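Local structure of probable protein phosphatase 2C 50 (Oryza sativa subsp. japonica, 5ZCG) at residues Asp253-Glu258 with Leu305-Glu310; Cys261-Arg266 with Ala297-Arg302. The protein probably removes phosphate groups from phosphoserine and phosphothreonine in target proteins, as a metal-dependent phosphatase of the PP2C family. The protein carries 5 engineered substitutions. All coordinates share one frame; numbering follows the deposited sequence.

Contact 1: residues Asp253-Glu258 with Leu305-Glu310; sequences DVVSNE and LKKGSE
The Schellman motif that ends helix 291-306 sets K307 and S309 against V254, in the turn that leads into helix 257-274. It illustrates how the end of one helix can be packed against the approach to another. G308, with its positive phi of 95°, is the C-prime residue: G308 N bonds L305 O at 3.2 Å, while S309 N reaches back to a carbonyl of the last helical turn. A beta carbon at G308 would press on the carbonyl oxygen of K307, a clash that glycine avoids.

The chain reversal leaves V254 facing the turn with both methyls. CG1 comes up to the backbone, 4.0 Å from S309 CA, while CG2 meets S309 CB, also at 4.0 Å. The beta carbons of V254 and K307 also lie 4.2 Å apart, and beyond them the lysine runs alongside the 253-258 backbone. Its chain is bent at chi3 (33°), and this kink lays the last two atoms beside the V254 carbonyl. V255 adds a looser apolar touch, CG2 lying 4.3 Å from K307 CD.

S309 OG turns to G250 O, with which it makes a hydrogen bond, and has a weak one with D311 N. S309 stands two residues before the magnesium ligand D311, its side chain about 8 Å from a bound magnesium ion. R12 NH1 ties the turn down further by bonding both L305 O and S309 O. S256, at the N-cap position of helix 257-274, bonds E259 N through its OG. The polar link of the contact itself is modest: K307 NZ, which also has a long, weak ion pair with E259 OE1, makes a weak hydrogen bond to V254 O at 3.2 Å, with K307 CE nearly as near the same oxygen, at 3.3 Å.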
loop_
_atom_site.group_PDB
_atom_site.type_symbol
_atom_site.label_atom_id
_atom_site.label_comp_id
_atom_site.label_asym_id
_atom_site.label_seq_id
_atom_site.Cartn_x
_atom_site.Cartn_y
_atom_site.Cartn_z
ATOM N N ASP A 253 -14.458 -5.620 0.969
ATOM C CA ASP A 253 -14.409 -6.754 0.050
ATOM C C ASP A 253 -15.644 -7.640 0.185
ATOM O O ASP A 253 -16.086 -8.233 -0.805
ATOM C CB ASP A 253 -13.132 -7.566 0.273
ATOM C CG ASP A 253 -11.912 -6.930 -0.389
ATOM O OD1 ASP A 253 -12.089 -6.114 -1.321
ATOM O OD2 ASP A 253 -10.775 -7.241 0.026
ATOM N N VAL A 254 -16.227 -7.726 1.380
ATOM C CA VAL A 254 -17.350 -8.624 1.631
ATOM C C VAL A 254 -18.614 -7.906 2.082
ATOM O O VAL A 254 -19.667 -8.551 2.172
ATOM C CB VAL A 254 -16.979 -9.710 2.663
ATOM C CG1 VAL A 254 -15.821 -10.567 2.144
ATOM C CG2 VAL A 254 -16.642 -9.069 4.010
ATOM N N VAL A 255 -18.563 -6.609 2.382
ATOM C CA VAL A 255 -19.737 -5.871 2.834
ATOM C C VAL A 255 -19.919 -4.655 1.939
ATOM O O VAL A 255 -18.955 -3.930 1.664
ATOM C CB VAL A 255 -19.623 -5.455 4.314
ATOM C CG1 VAL A 255 -20.871 -4.710 4.756
ATOM C CG2 VAL A 255 -19.401 -6.681 5.196
ATOM N N SER A 256 -21.147 -4.433 1.480
ATOM C CA SER A 256 -21.426 -3.284 0.632
ATOM C C SER A 256 -21.538 -2.003 1.464
ATOM O O SER A 256 -21.662 -2.030 2.694
ATOM C CB SER A 256 -22.712 -3.512 -0.159
ATOM O OG SER A 256 -23.826 -3.572 0.714
ATOM N N ASN A 257 -21.490 -0.862 0.768
ATOM C CA ASN A 257 -21.696 0.429 1.424
ATOM C C ASN A 257 -23.050 0.480 2.126
ATOM O O ASN A 257 -23.161 0.976 3.256
ATOM C CB ASN A 257 -21.591 1.558 0.396
ATOM C CG ASN A 257 -20.210 1.672 -0.216
ATOM O OD1 ASN A 257 -19.249 1.068 0.265
ATOM N ND2 ASN A 257 -20.101 2.454 -1.285
ATOM N N GLU A 258 -24.086 -0.050 1.471
ATOM C CA GLU A 258 -25.445 -0.003 2.000
ATOM C C GLU A 258 -25.566 -0.811 3.289
ATOM O O GLU A 258 -26.117 -0.331 4.291
ATOM C CB GLU A 258 -26.422 -0.533 0.944
ATOM C CG GLU A 258 -26.454 0.243 -0.384
ATOM C CD GLU A 258 -25.162 0.158 -1.206
ATOM O OE1 GLU A 258 -24.276 -0.663 -0.882
ATOM O OE2 GLU A 258 -25.029 0.936 -2.176
ATOM N N LEU A 305 -15.829 -10.747 9.354
ATOM C CA LEU A 305 -15.275 -12.065 9.648
ATOM C C LEU A 305 -16.265 -13.168 9.292
ATOM O O LEU A 305 -15.901 -14.163 8.653
ATOM C CB LEU A 305 -14.884 -12.150 11.122
ATOM C CG LEU A 305 -13.476 -11.670 11.467
ATOM C CD1 LEU A 305 -13.211 -11.794 12.961
ATOM C CD2 LEU A 305 -12.448 -12.450 10.670
ATOM N N LYS A 306 -17.533 -12.995 9.680
ATOM C CA LYS A 306 -18.545 -14.021 9.438
ATOM C C LYS A 306 -18.783 -14.260 7.950
ATOM O O LYS A 306 -19.112 -15.384 7.551
ATOM C CB LYS A 306 -19.851 -13.632 10.132
ATOM C CG LYS A 306 -20.948 -14.701 10.106
ATOM C CD LYS A 306 -20.520 -15.993 10.796
ATOM C CE LYS A 306 -21.679 -16.988 10.849
ATOM N NZ LYS A 306 -21.270 -18.333 11.352
ATOM N N LYS A 307 -18.641 -13.231 7.119
ATOM C CA LYS A 307 -18.903 -13.368 5.691
ATOM C C LYS A 307 -17.678 -13.815 4.905
ATOM O O LYS A 307 -17.690 -13.770 3.668
ATOM C CB LYS A 307 -19.455 -12.064 5.116
ATOM C CG LYS A 307 -20.598 -11.477 5.936
ATOM C CD LYS A 307 -21.418 -10.450 5.159
ATOM C CE LYS A 307 -21.513 -10.772 3.671
ATOM N NZ LYS A 307 -22.485 -9.863 2.988
ATOM N N GLY A 308 -16.638 -14.273 5.590
ATOM C CA GLY A 308 -15.538 -14.949 4.941
ATOM C C GLY A 308 -14.352 -14.090 4.570
ATOM O O GLY A 308 -13.510 -14.547 3.789
ATOM N N SER A 309 -14.252 -12.869 5.099
ATOM C CA SER A 309 -13.124 -12.008 4.759
ATOM C C SER A 309 -11.815 -12.656 5.190
ATOM O O SER A 309 -11.671 -13.086 6.337
ATOM C CB SER A 309 -13.274 -10.640 5.422
ATOM O OG SER A 309 -12.116 -9.842 5.210
ATOM N N GLU A 310 -10.861 -12.718 4.256
ATOM C CA GLU A 310 -9.547 -13.298 4.509
ATOM C C GLU A 310 -8.585 -12.330 5.189
ATOM O O GLU A 310 -7.610 -12.771 5.809
ATOM C CB GLU A 310 -8.915 -13.753 3.187
ATOM C CG GLU A 310 -9.414 -15.079 2.615
ATOM C CD GLU A 310 -9.452 -16.209 3.629
ATOM O OE1 GLU A 310 -8.449 -16.412 4.346
ATOM O OE2 GLU A 310 -10.479 -16.913 3.688
#

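Contact 2: residues Cys261-Arg266 with Ala297-Arg302; sequences CKVARR and ADYLMR
The side chains of V263 and L300 run alongside each other, pointing opposite ways, between helices 257-274 and 291-306, and that of Y299 lies roughly perpendicular to V263. The case is an instructive one of two neighbouring helices meshing above a sheet: the short segments run roughly antiparallel, at 146°, with their axes 9.3 Å apart at closest approach.

One methyl does most of the joining. V263 CG1 stands anti to its own backbone nitrogen (chi1 163°), a setting that aims it across the groove, where it lies 3.5 Å from Y299 CD1 and 3.7 Å from L300 CD2. Its approach to the tyrosine is oblique to the ring, and CE1 is a little farther off than CD1. L300 divides its two branches between successive residues of the facing helix: CD2 lies along V263, while CD1 reaches A264 CB at 4.1 Å.

Below this row is the five-stranded sheet of the PP2C sandwich. L300 also rests on V315 and V317 of strand 313-319, and A264 on C243 and I245 of strand 241-247, so the leucine sits where the two helices meet the sheet. With an alanine at L300, both branches are gone, and a gap would probably open beside V263, with A264 left without its apolar neighbour on the facing helix.

No hydrogen bond spans the two segments. The link therefore depends on the fit of aliphatic carbons and one aromatic ring, and on the exclusion of water from V263, A264 and L300, all of them buried.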
loop_
_atom_site.group_PDB
_atom_site.type_symbol
_atom_site.label_atom_id
_atom_site.label_comp_id
_atom_site.label_asym_id
_atom_site.label_seq_id
_atom_site.Cartn_x
_atom_site.Cartn_y
_atom_site.Cartn_z
ATOM N N CYS A 261 -23.625 0.911 6.173
ATOM C CA CYS A 261 -24.330 2.067 6.720
ATOM C C CYS A 261 -25.509 1.639 7.586
ATOM O O CYS A 261 -25.688 2.139 8.709
ATOM C CB CYS A 261 -24.796 2.977 5.585
ATOM S SG CYS A 261 -23.466 3.952 4.861
ATOM N N LYS A 262 -26.330 0.717 7.078
ATOM C CA LYS A 262 -27.482 0.255 7.850
ATOM C C LYS A 262 -27.046 -0.346 9.181
ATOM O O LYS A 262 -27.556 0.032 10.246
ATOM C CB LYS A 262 -28.286 -0.752 7.026
ATOM C CG LYS A 262 -29.019 -0.111 5.855
ATOM C CD LYS A 262 -29.872 -1.104 5.078
ATOM C CE LYS A 262 -30.390 -0.472 3.794
ATOM N NZ LYS A 262 -30.811 0.946 4.016
ATOM N N VAL A 263 -26.074 -1.262 9.141
ATOM C CA VAL A 263 -25.619 -1.929 10.356
ATOM C C VAL A 263 -25.072 -0.914 11.351
ATOM O O VAL A 263 -25.413 -0.945 12.537
ATOM C CB VAL A 263 -24.577 -3.011 10.010
ATOM C CG1 VAL A 263 -23.801 -3.412 11.252
ATOM C CG2 VAL A 263 -25.260 -4.233 9.398
ATOM N N ALA A 264 -24.233 0.019 10.886
ATOM C CA ALA A 264 -23.611 0.970 11.805
ATOM C C ALA A 264 -24.654 1.854 12.475
ATOM O O ALA A 264 -24.654 2.014 13.706
ATOM C CB ALA A 264 -22.576 1.822 11.060
ATOM N N ARG A 265 -25.553 2.440 11.678
ATOM C CA ARG A 265 -26.546 3.345 12.251
ATOM C C ARG A 265 -27.484 2.619 13.212
ATOM O O ARG A 265 -27.758 3.114 14.323
ATOM C CB ARG A 265 -27.327 4.017 11.120
ATOM C CG ARG A 265 -28.700 4.523 11.517
ATOM C CD ARG A 265 -29.485 5.008 10.307
ATOM N NE ARG A 265 -30.720 5.678 10.709
ATOM C CZ ARG A 265 -31.841 5.042 11.034
ATOM N NH1 ARG A 265 -31.885 3.717 11.002
ATOM N NH2 ARG A 265 -32.920 5.727 11.393
ATOM N N ARG A 266 -27.927 1.416 12.843
ATOM C CA ARG A 266 -28.870 0.718 13.700
ATOM C C ARG A 266 -28.158 0.211 14.962
ATOM O O ARG A 266 -28.743 0.182 16.047
ATOM C CB ARG A 266 -29.541 -0.422 12.946
ATOM C CG ARG A 266 -29.896 -1.617 13.820
ATOM C CD ARG A 266 -30.717 -2.642 13.081
ATOM N NE ARG A 266 -30.021 -3.148 11.902
ATOM C CZ ARG A 266 -28.842 -3.767 11.923
ATOM N NH1 ARG A 266 -28.198 -3.977 13.066
ATOM N NH2 ARG A 266 -28.299 -4.174 10.791
ATOM N N ALA A 297 -18.677 -0.502 15.440
ATOM C CA ALA A 297 -17.449 -0.917 14.768
ATOM C C ALA A 297 -17.147 -2.390 15.024
ATOM O O ALA A 297 -16.723 -3.112 14.113
ATOM C CB ALA A 297 -16.283 -0.034 15.218
ATOM N N ASP A 298 -17.369 -2.854 16.257
ATOM C CA ASP A 298 -17.177 -4.266 16.578
ATOM C C ASP A 298 -18.120 -5.143 15.770
ATOM O O ASP A 298 -17.726 -6.209 15.280
ATOM C CB ASP A 298 -17.388 -4.498 18.074
ATOM C CG ASP A 298 -16.146 -4.209 18.893
ATOM O OD1 ASP A 298 -15.036 -4.578 18.451
ATOM O OD2 ASP A 298 -16.281 -3.614 19.983
ATOM N N TYR A 299 -19.378 -4.720 15.631
ATOM C CA TYR A 299 -20.333 -5.484 14.839
ATOM C C TYR A 299 -19.913 -5.550 13.376
ATOM O O TYR A 299 -20.020 -6.605 12.748
ATOM C CB TYR A 299 -21.728 -4.875 14.979
ATOM C CG TYR A 299 -22.861 -5.823 14.652
ATOM C CD1 TYR A 299 -23.190 -6.111 13.337
ATOM C CD2 TYR A 299 -23.607 -6.421 15.662
ATOM C CE1 TYR A 299 -24.224 -6.967 13.031
ATOM C CE2 TYR A 299 -24.647 -7.281 15.366
ATOM C CZ TYR A 299 -24.949 -7.551 14.046
ATOM O OH TYR A 299 -25.977 -8.406 13.730
ATOM N N LEU A 300 -19.436 -4.435 12.811
ATOM C CA LEU A 300 -19.002 -4.459 11.411
ATOM C C LEU A 300 -17.791 -5.373 11.232
ATOM O O LEU A 300 -17.722 -6.150 10.271
ATOM C CB LEU A 300 -18.685 -3.042 10.925
ATOM C CG LEU A 300 -19.921 -2.220 10.533
ATOM C CD1 LEU A 300 -19.558 -0.770 10.228
ATOM C CD2 LEU A 300 -20.680 -2.846 9.364
ATOM N N MET A 301 -16.822 -5.289 12.150
ATOM C CA MET A 301 -15.675 -6.202 12.138
ATOM C C MET A 301 -16.108 -7.661 12.162
ATOM O O MET A 301 -15.722 -8.453 11.286
ATOM C CB MET A 301 -14.764 -5.894 13.333
ATOM C CG MET A 301 -13.602 -6.865 13.539
ATOM S SD MET A 301 -12.302 -6.196 14.600
ATOM C CE MET A 301 -12.451 -7.259 16.041
ATOM N N ARG A 302 -16.920 -8.019 13.150
ATOM C CA ARG A 302 -17.352 -9.401 13.288
ATOM C C ARG A 302 -18.189 -9.849 12.096
ATOM O O ARG A 302 -18.097 -11.009 11.674
ATOM C CB ARG A 302 -18.126 -9.584 14.599
ATOM C CG ARG A 302 -17.236 -9.910 15.790
ATOM C CD ARG A 302 -17.650 -9.150 17.040
ATOM N NE ARG A 302 -19.094 -8.936 17.114
ATOM C CZ ARG A 302 -19.689 -8.175 18.029
ATOM N NH1 ARG A 302 -18.967 -7.557 18.954
ATOM N NH2 ARG A 302 -21.009 -8.036 18.025
#

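Overall arrangement
From the N terminus, the chain first lays down the whole six-stranded sheet and four strands of the five-stranded one before entering the region of the two contacts. Residues 253-258 lead into helix 257-274, which continues through 261-266. After a connection that is partly not modelled, helix 291-306 returns through 297-302 and ends at 305-310, ahead of strand 313-319. Contact 2 thus closes the inner loop of 30 residues and contact 1 the outer loop of 46, one nested within the other, with centres about 11 Å apart. Together they join the start of helix 257-274 to the end of helix 291-306: contact 2 above the five-stranded sheet, contact 1 nearer the magnesium ions.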